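Local coordinates for putative nisin-resistance protein (Streptococcus agalactiae 515, PDB 4Y68) that probably cleaves the lantibiotic nisin as a peptidase of family S41, giving the streptococcus resistance to it, at residues M168-F182 and S229-P241. Residues are numbered along the deposited sequence; the frame is centred on the assembly and turned at random.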
loop_
_atom_site.group_PDB
_atom_site.type_symbol
_atom_site.label_atom_id
_atom_site.label_comp_id
_atom_site.label_asym_id
_atom_site.label_seq_id
_atom_site.Cartn_x
_atom_site.Cartn_y
_atom_site.Cartn_z
ATOM N N MET A 168 -0.100 9.139 0.987
ATOM C CA MET A 168 -1.300 8.749 1.732
ATOM C C MET A 168 -1.121 8.963 3.222
ATOM O O MET A 168 -1.920 9.652 3.870
ATOM C CB MET A 168 -1.663 7.280 1.464
ATOM C CG MET A 168 -2.148 7.047 0.073
ATOM S SD MET A 168 -2.842 5.411 -0.170
ATOM C CE MET A 168 -2.571 5.352 -1.935
ATOM N N ILE A 169 -0.077 8.364 3.780
ATOM C CA ILE A 169 0.158 8.526 5.200
ATOM C C ILE A 169 0.530 9.971 5.466
ATOM O O ILE A 169 0.028 10.576 6.402
ATOM C CB ILE A 169 1.273 7.604 5.730
ATOM C CG1 ILE A 169 0.845 6.136 5.666
ATOM C CG2 ILE A 169 1.596 7.979 7.175
ATOM C CD1 ILE A 169 -0.374 5.809 6.489
ATOM N N GLY A 170 1.409 10.518 4.638
ATOM C CA GLY A 170 1.852 11.897 4.784
ATOM C C GLY A 170 0.755 12.961 4.829
ATOM O O GLY A 170 0.756 13.840 5.691
ATOM N N GLY A 171 -0.189 12.887 3.903
ATOM C CA GLY A 171 -1.260 13.859 3.859
ATOM C C GLY A 171 -2.133 13.773 5.098
ATOM O O GLY A 171 -2.736 14.759 5.507
ATOM N N LEU A 172 -2.191 12.594 5.703
ATOM C CA LEU A 172 -3.036 12.373 6.869
ATOM C C LEU A 172 -2.262 12.539 8.174
ATOM O O LEU A 172 -2.761 12.184 9.253
ATOM C CB LEU A 172 -3.667 10.983 6.805
ATOM C CG LEU A 172 -4.512 10.746 5.541
ATOM C CD1 LEU A 172 -4.871 9.276 5.320
ATOM C CD2 LEU A 172 -5.779 11.600 5.555
ATOM N N ALA A 173 -1.057 13.096 8.073
ATOM C CA ALA A 173 -0.135 13.163 9.209
ATOM C C ALA A 173 -0.763 13.865 10.395
ATOM O O ALA A 173 -0.614 13.425 11.528
ATOM C CB ALA A 173 1.167 13.863 8.818
ATOM N N SER A 174 -1.477 14.952 10.131
ATOM C CA SER A 174 -2.059 15.752 11.203
ATOM C C SER A 174 -3.073 14.984 12.054
ATOM O O SER A 174 -3.378 15.403 13.184
ATOM C CB SER A 174 -2.720 17.026 10.619
ATOM O OG SER A 174 -4.036 16.766 10.135
ATOM N N ILE A 175 -3.614 13.877 11.539
ATOM C CA ILE A 175 -4.561 13.096 12.343
ATOM C C ILE A 175 -4.030 11.715 12.726
ATOM O O ILE A 175 -4.787 10.853 13.183
ATOM C CB ILE A 175 -5.941 12.906 11.645
ATOM C CG1 ILE A 175 -5.783 12.450 10.199
ATOM C CG2 ILE A 175 -6.779 14.204 11.698
ATOM C CD1 ILE A 175 -7.098 12.245 9.490
ATOM N N LEU A 176 -2.730 11.513 12.584
ATOM C CA LEU A 176 -2.121 10.243 12.994
ATOM C C LEU A 176 -1.066 10.444 14.097
ATOM O O LEU A 176 -0.474 11.504 14.225
ATOM C CB LEU A 176 -1.488 9.531 11.790
ATOM C CG LEU A 176 -2.397 8.801 10.783
ATOM C CD1 LEU A 176 -1.626 8.497 9.501
ATOM C CD2 LEU A 176 -2.970 7.539 11.364
ATOM N N PRO A 177 -0.815 9.403 14.885
ATOM C CA PRO A 177 0.153 9.456 15.981
ATOM C C PRO A 177 1.556 9.660 15.455
ATOM O O PRO A 177 1.854 9.146 14.372
ATOM C CB PRO A 177 0.028 8.065 16.636
ATOM C CG PRO A 177 -1.253 7.541 16.174
ATOM C CD PRO A 177 -1.488 8.098 14.812
ATOM N N ASN A 178 2.401 10.380 16.189
ATOM C CA ASN A 178 3.834 10.360 15.899
ATOM C C ASN A 178 4.453 9.162 16.605
ATOM O O ASN A 178 5.207 9.309 17.553
ATOM C CB ASN A 178 4.511 11.655 16.341
ATOM C CG ASN A 178 5.965 11.713 15.937
ATOM O OD1 ASN A 178 6.368 11.145 14.926
ATOM N ND2 ASN A 178 6.765 12.393 16.733
ATOM N N ASP A 179 4.098 7.973 16.149
ATOM C CA ASP A 179 4.420 6.731 16.848
ATOM C C ASP A 179 4.253 5.574 15.863
ATOM O O ASP A 179 4.107 5.784 14.661
ATOM C CB ASP A 179 3.484 6.537 18.061
ATOM C CG ASP A 179 4.088 5.666 19.171
ATOM O OD1 ASP A 179 4.882 4.742 18.892
ATOM O OD2 ASP A 179 3.759 5.919 20.349
ATOM N N THR A 180 4.207 4.366 16.397
ATOM C CA THR A 180 4.019 3.171 15.608
ATOM C C THR A 180 2.733 3.237 14.783
ATOM O O THR A 180 1.683 3.580 15.286
ATOM C CB THR A 180 4.000 1.936 16.520
ATOM O OG1 THR A 180 5.336 1.662 16.973
ATOM C CG2 THR A 180 3.457 0.738 15.781
ATOM N N LEU A 181 2.843 2.935 13.499
ATOM C CA LEU A 181 1.677 2.855 12.629
ATOM C C LEU A 181 1.204 1.408 12.459
ATOM O O LEU A 181 0.022 1.120 12.651
ATOM C CB LEU A 181 1.992 3.491 11.276
ATOM C CG LEU A 181 1.707 4.991 11.128
ATOM C CD1 LEU A 181 1.459 5.711 12.443
ATOM C CD2 LEU A 181 2.797 5.669 10.329
ATOM N N PHE A 182 2.113 0.515 12.069
ATOM C CA PHE A 182 1.858 -0.927 12.083
ATOM C C PHE A 182 3.210 -1.646 12.175
ATOM O O PHE A 182 4.246 -1.007 12.051
ATOM C CB PHE A 182 1.054 -1.389 10.841
ATOM C CG PHE A 182 1.709 -1.043 9.529
ATOM C CD1 PHE A 182 1.446 0.163 8.900
ATOM C CD2 PHE A 182 2.600 -1.912 8.936
ATOM C CE1 PHE A 182 2.060 0.490 7.701
ATOM C CE2 PHE A 182 3.209 -1.589 7.729
ATOM C CZ PHE A 182 2.946 -0.395 7.115
ATOM N N SER A 229 -1.690 -0.583 0.052
ATOM C CA SER A 229 -1.299 0.642 0.756
ATOM C C SER A 229 -2.488 1.255 1.491
ATOM O O SER A 229 -2.353 1.811 2.590
ATOM C CB SER A 229 -0.727 1.669 -0.223
ATOM O OG SER A 229 0.622 1.405 -0.568
ATOM N N ALA A 230 -3.648 1.168 0.854
ATOM C CA ALA A 230 -4.879 1.691 1.409
ATOM C C ALA A 230 -5.262 0.891 2.637
ATOM O O ALA A 230 -5.746 1.448 3.614
ATOM C CB ALA A 230 -6.003 1.652 0.360
ATOM N N GLU A 231 -5.061 -0.428 2.581
ATOM C CA GLU A 231 -5.344 -1.255 3.747
ATOM C C GLU A 231 -4.359 -0.937 4.892
ATOM O O GLU A 231 -4.768 -0.829 6.035
ATOM C CB GLU A 231 -5.289 -2.725 3.388
ATOM C CG GLU A 231 -6.480 -3.187 2.606
ATOM C CD GLU A 231 -6.344 -4.612 2.188
ATOM O OE1 GLU A 231 -5.462 -4.900 1.335
ATOM O OE2 GLU A 231 -7.093 -5.444 2.736
ATOM N N MET A 232 -3.079 -0.747 4.570
ATOM C CA MET A 232 -2.091 -0.413 5.600
ATOM C C MET A 232 -2.277 1.010 6.129
ATOM O O MET A 232 -1.918 1.295 7.272
ATOM C CB MET A 232 -0.660 -0.589 5.083
ATOM C CG MET A 232 0.002 -1.873 5.632
ATOM S SD MET A 232 -0.890 -3.335 5.052
ATOM C CE MET A 232 -0.335 -3.231 3.343
ATOM N N THR A 233 -2.818 1.895 5.294
ATOM C CA THR A 233 -3.264 3.194 5.761
ATOM C C THR A 233 -4.437 3.026 6.715
ATOM O O THR A 233 -4.478 3.672 7.763
ATOM C CB THR A 233 -3.675 4.122 4.605
ATOM O OG1 THR A 233 -2.520 4.407 3.829
ATOM C CG2 THR A 233 -4.239 5.442 5.150
ATOM N N PHE A 234 -5.389 2.169 6.347
ATOM C CA PHE A 234 -6.489 1.838 7.243
ATOM C C PHE A 234 -5.956 1.293 8.567
ATOM O O PHE A 234 -6.415 1.701 9.607
ATOM C CB PHE A 234 -7.431 0.808 6.595
ATOM C CG PHE A 234 -8.646 0.465 7.425
ATOM C CD1 PHE A 234 -9.111 1.324 8.402
ATOM C CD2 PHE A 234 -9.322 -0.724 7.223
ATOM C CE1 PHE A 234 -10.226 1.007 9.164
ATOM C CE2 PHE A 234 -10.443 -1.050 7.983
ATOM C CZ PHE A 234 -10.890 -0.182 8.952
ATOM N N LEU A 235 -4.995 0.365 8.530
ATOM C CA LEU A 235 -4.461 -0.195 9.778
ATOM C C LEU A 235 -3.840 0.874 10.673
ATOM O O LEU A 235 -3.882 0.763 11.888
ATOM C CB LEU A 235 -3.424 -1.283 9.488
ATOM C CG LEU A 235 -4.065 -2.543 8.924
ATOM C CD1 LEU A 235 -3.038 -3.671 8.751
ATOM C CD2 LEU A 235 -5.195 -2.965 9.853
ATOM N N SER A 236 -3.272 1.912 10.069
ATOM C CA SER A 236 -2.587 2.952 10.832
ATOM C C SER A 236 -3.528 3.750 11.741
ATOM O O SER A 236 -3.059 4.448 12.628
ATOM C CB SER A 236 -1.876 3.915 9.895
ATOM O OG SER A 236 -1.008 3.232 9.032
ATOM N N PHE A 237 -4.837 3.657 11.498
ATOM C CA PHE A 237 -5.854 4.296 12.355
ATOM C C PHE A 237 -6.457 3.341 13.383
ATOM O O PHE A 237 -7.210 3.772 14.257
ATOM C CB PHE A 237 -6.997 4.881 11.515
ATOM C CG PHE A 237 -6.597 6.078 10.685
ATOM C CD1 PHE A 237 -6.782 7.366 11.165
ATOM C CD2 PHE A 237 -6.046 5.913 9.421
ATOM C CE1 PHE A 237 -6.424 8.472 10.408
ATOM C CE2 PHE A 237 -5.676 7.006 8.660
ATOM C CZ PHE A 237 -5.873 8.301 9.154
ATOM N N LYS A 238 -6.145 2.052 13.279
ATOM C CA LYS A 238 -6.796 1.051 14.129
ATOM C C LYS A 238 -6.418 1.196 15.583
ATOM O O LYS A 238 -5.257 1.401 15.915
ATOM C CB LYS A 238 -6.473 -0.361 13.658
ATOM C CG LYS A 238 -7.524 -0.925 12.722
ATOM C CD LYS A 238 -8.429 -1.889 13.432
ATOM C CE LYS A 238 -7.588 -2.943 14.134
ATOM N NZ LYS A 238 -8.385 -3.961 14.862
ATOM N N GLY A 239 -7.414 1.085 16.449
ATOM C CA GLY A 239 -7.219 1.321 17.864
ATOM C C GLY A 239 -7.261 2.779 18.303
ATOM O O GLY A 239 -7.268 3.058 19.506
ATOM N N LEU A 240 -7.265 3.730 17.367
ATOM C CA LEU A 240 -7.424 5.123 17.794
ATOM C C LEU A 240 -8.827 5.302 18.377
ATOM O O LEU A 240 -9.818 4.898 17.749
ATOM C CB LEU A 240 -7.197 6.099 16.643
ATOM C CG LEU A 240 -5.794 6.150 16.046
ATOM C CD1 LEU A 240 -5.679 7.310 15.076
ATOM C CD2 LEU A 240 -4.725 6.221 17.131
ATOM N N PRO A 241 -8.925 5.917 19.574
ATOM C CA PRO A 241 -10.213 5.948 20.291
ATOM C C PRO A 241 -11.245 6.867 19.649
ATOM O O PRO A 241 -12.438 6.697 19.873
ATOM C CB PRO A 241 -9.829 6.444 21.688
ATOM C CG PRO A 241 -8.602 7.282 21.443
ATOM C CD PRO A 241 -7.844 6.558 20.344
HETATM O O HOH W 1 -2.072 -0.134 13.826
#
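L181 and S236 bring the two backbones closest, with CA atoms 4.6 Å apart, whereas I169 and T233, on helices 165-171 and 229-235, stand 6.4 Å apart. No direct hydrogen bond joins the segments; a water bridges them instead, donating to L181 O and to L235 O. Most of the direct contacts are apolar. L176 sets CD2 over the middle of the F237 ring, 3.6 Å from its centroid and 7° off the normal, a CH-pi contact, while I175 CD1 and L172 CD1 line that ring's edge. At the other end F182 offers a face to M232: CG lies 3.7 Å from the ring centroid, displaced toward the rim, and the chain, bent at chi2 (63°) and chi3, leaves SD farther above the same face in a long Met-aromatic contact. S236 OG meets the F182 edge in the ring plane. I169 CD1 touches both hydroxyls, 3.7 Å from T233 OG1 and from S236 OG. Each hydroxyl turns back to the backbone carbonyl four residues earlier: T233 OG1 donates to S229 O from above the carbonyl plane, and S236 OG donates to M232 O within the M232 carbonyl plane, 2.8 Å away. Both buried groups therefore have polar partners despite apolar neighbours. Farther along, P177 CG of the proline ring touches L240 CD2 at 3.8 Å. R278 donates to T180 O in one segment and to S236 O and K238 O in the other, linking the two from outside. The contact thus packs helix 165-171 and the connection into strand 180-185 against helix 229-235, which follows parallel strand 218-222, within the alpha/beta core of an S41 peptidase domain.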